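Local coordinates for protein acetyltransferase Atu2258 (Agrobacterium tumefaciens str. C58, PDB 2G3A) that transfers an acetyl group from acetyl coenzyme A to acceptor substrates, with a preference for glucosamine 6-phosphate or dopamine, at residues A100-E103 with A104-G108. Sequence-based numbering, arbitrary orientation.
Sequences AEEE and ARKRG
A100-E103 and A104-G108 form the last turns of helix 92-106 and its C-terminal end. Four i to i+4 backbone hydrogen bonds join them: A104 N to A100 O, R105 N to E101 O, K106 N to E102 O and R107 N to E103 O. G108 then takes a positive phi of 85° and closes the helix in a Schellman motif, its N bonding back to R105 O at 2.9 Å.

Three glutamates meet three basic residues four positions on, each pair in a salt bridge. E101 and R105 run alongside each other, pointing the same way. R105 NE and NH2 each lie 2.8 Å from E101 OE2, so one oxygen takes both bonds. The carboxylate and guanidinium are nearly coplanar, 12° apart. E101 OE1 is held by K150 and Y128, which ties this turn to strand 145-151 and helix 119-128.

E103 bends at chi2 (54°), which swings its carboxylate round to R107. E103 OE2 accepts from R107 NE at 2.9 Å on its anti side, in a fairly straight bond. Here the two flat groups stand almost perpendicular. The outer nitrogens of R107 reach T71 OG1 and the carbonyl of D51, while L20 of the second subunit packs on E103.

E102 and K106 make a weaker pair, with OE2 3.4 Å from NZ. A water links K106 NZ to E103 OE1, accepting from the lysine and donating to the glutamate. On the inner side, A100 and A104 pack on L76 of strand 75-82, within the beta-alpha-beta unit of the GNAT fold.

The basic side chains near the carboxyl end of the helix probably offset both its dipole and the glutamate charges. The outside bonds of E101 and R107 anchor this end to the sheet.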
ATOM      1  N   ALA A 100       5.786   3.706 -17.448  1.00 23.47           N
ATOM      2  CA  ALA A 100       5.991   4.147 -16.060  1.00 21.01           C
ATOM      3  C   ALA A 100       7.480   4.246 -15.717  1.00 21.88           C
ATOM      4  O   ALA A 100       7.916   5.227 -15.111  1.00 25.31           O
ATOM      5  CB  ALA A 100       5.270   3.199 -15.088  1.00 20.79           C
ATOM      6  N   GLU A 101       8.262   3.235 -16.094  1.00 20.90           N
ATOM      7  CA  GLU A 101       9.699   3.260 -15.807  1.00 21.80           C
ATOM      8  C   GLU A 101      10.393   4.434 -16.511  1.00 23.89           C
ATOM      9  O   GLU A 101      11.219   5.140 -15.909  1.00 23.10           O
ATOM     10  CB  GLU A 101      10.367   1.948 -16.186  1.00 20.29           C
ATOM     11  CG  GLU A 101      11.888   2.023 -16.040  1.00 20.13           C
ATOM     12  CD  GLU A 101      12.558   0.667 -16.063  1.00 24.69           C
ATOM     13  OE1 GLU A 101      11.867  -0.355 -15.934  1.00 22.14           O
ATOM     14  OE2 GLU A 101      13.797   0.625 -16.190  1.00 25.40           O
ATOM     15  N   GLU A 102      10.062   4.627 -17.783  1.00 24.41           N
ATOM     16  CA  GLU A 102      10.594   5.757 -18.539  1.00 26.07           C
ATOM     17  C   GLU A 102      10.342   7.081 -17.820  1.00 24.85           C
ATOM     18  O   GLU A 102      11.253   7.908 -17.706  1.00 24.32           O
ATOM     19  CB  GLU A 102      10.035   5.776 -19.969  1.00 26.64           C
ATOM     20  CG  GLU A 102      10.580   6.906 -20.827  1.00 26.58           C
ATOM     21  CD  GLU A 102      10.067   6.874 -22.253  1.00 32.13           C
ATOM     22  OE1 GLU A 102       9.527   5.825 -22.686  1.00 40.37           O
ATOM     23  OE2 GLU A 102      10.212   7.901 -22.948  1.00 36.01           O
ATOM     24  N   GLU A 103       9.112   7.287 -17.348  1.00 24.64           N
ATOM     25  CA  GLU A 103       8.740   8.532 -16.648  1.00 25.45           C
ATOM     26  C   GLU A 103       9.452   8.636 -15.298  1.00 25.10           C
ATOM     27  O   GLU A 103       9.948   9.712 -14.926  1.00 22.77           O
ATOM     28  CB  GLU A 103       7.210   8.655 -16.514  1.00 26.56           C
ATOM     29  CG  GLU A 103       6.676   9.881 -15.722  1.00 26.12           C
ATOM     30  CD  GLU A 103       7.188  11.236 -16.217  1.00 28.66           C
ATOM     31  OE1 GLU A 103       7.639  11.333 -17.376  1.00 27.03           O
ATOM     32  OE2 GLU A 103       7.123  12.211 -15.435  1.00 31.33           O
ATOM     33  N   ALA A 104       9.552   7.507 -14.590  1.00 25.01           N
ATOM     34  CA  ALA A 104      10.250   7.466 -13.300  1.00 23.98           C
ATOM     35  C   ALA A 104      11.735   7.783 -13.459  1.00 22.95           C
ATOM     36  O   ALA A 104      12.297   8.539 -12.669  1.00 22.67           O
ATOM     37  CB  ALA A 104      10.054   6.112 -12.617  1.00 23.00           C
ATOM     38  N   ARG A 105      12.360   7.232 -14.495  1.00 23.24           N
ATOM     39  CA  ARG A 105      13.761   7.562 -14.785  1.00 25.90           C
ATOM     40  C   ARG A 105      13.932   9.052 -15.081  1.00 26.14           C
ATOM     41  O   ARG A 105      14.876   9.683 -14.595  1.00 26.08           O
ATOM     42  CB  ARG A 105      14.296   6.717 -15.937  1.00 27.39           C
ATOM     43  CG  ARG A 105      14.559   5.268 -15.544  1.00 24.02           C
ATOM     44  CD  ARG A 105      14.866   4.451 -16.792  1.00 27.94           C
ATOM     45  NE  ARG A 105      15.158   3.055 -16.485  1.00 21.58           N
ATOM     46  CZ  ARG A 105      16.384   2.556 -16.327  1.00 27.72           C
ATOM     47  NH1 ARG A 105      17.452   3.329 -16.426  1.00 23.13           N
ATOM     48  NH2 ARG A 105      16.545   1.274 -16.069  1.00 23.80           N
ATOM     49  N   LYS A 106      12.997   9.612 -15.846  1.00 26.81           N
ATOM     50  CA  LYS A 106      12.989  11.050 -16.124  1.00 27.51           C
ATOM     51  C   LYS A 106      12.921  11.880 -14.853  1.00 27.51           C
ATOM     52  O   LYS A 106      13.583  12.921 -14.740  1.00 24.65           O
ATOM     53  CB  LYS A 106      11.812  11.424 -17.020  1.00 27.41           C
ATOM     54  CG  LYS A 106      12.000  11.068 -18.460  1.00 36.19           C
ATOM     55  CD  LYS A 106      11.376  12.118 -19.370  1.00 39.33           C
ATOM     56  CE  LYS A 106      11.327  11.620 -20.811  1.00 44.09           C
ATOM     57  NZ  LYS A 106      10.163  10.720 -21.069  1.00 39.49           N
ATOM     58  N   ARG A 107      12.124  11.415 -13.893  1.00 26.61           N
ATOM     59  CA  ARG A 107      11.955  12.122 -12.620  1.00 27.99           C
ATOM     60  C   ARG A 107      13.180  11.962 -11.716  1.00 29.48           C
ATOM     61  O   ARG A 107      13.216  12.517 -10.616  1.00 30.97           O
ATOM     62  CB  ARG A 107      10.694  11.634 -11.897  1.00 26.15           C
ATOM     63  CG  ARG A 107       9.397  11.834 -12.684  1.00 29.52           C
ATOM     64  CD  ARG A 107       8.191  11.425 -11.873  1.00 26.70           C
ATOM     65  NE  ARG A 107       6.958  11.654 -12.615  1.00 24.89           N
ATOM     66  CZ  ARG A 107       5.731  11.423 -12.150  1.00 28.93           C
ATOM     67  NH1 ARG A 107       5.542  10.966 -10.916  1.00 21.52           N
ATOM     68  NH2 ARG A 107       4.681  11.667 -12.923  1.00 26.94           N
ATOM     69  N   GLY A 108      14.164  11.188 -12.181  1.00 28.49           N
ATOM     70  CA  GLY A 108      15.389  10.917 -11.431  1.00 26.71           C
ATOM     71  C   GLY A 108      15.316   9.775 -10.428  1.00 25.03           C
ATOM     72  O   GLY A 108      16.147   9.707  -9.522  1.00 24.45           O
TER
HETATM   73  O   HOH W   1       7.877  10.069 -19.677  1.00 25.30           O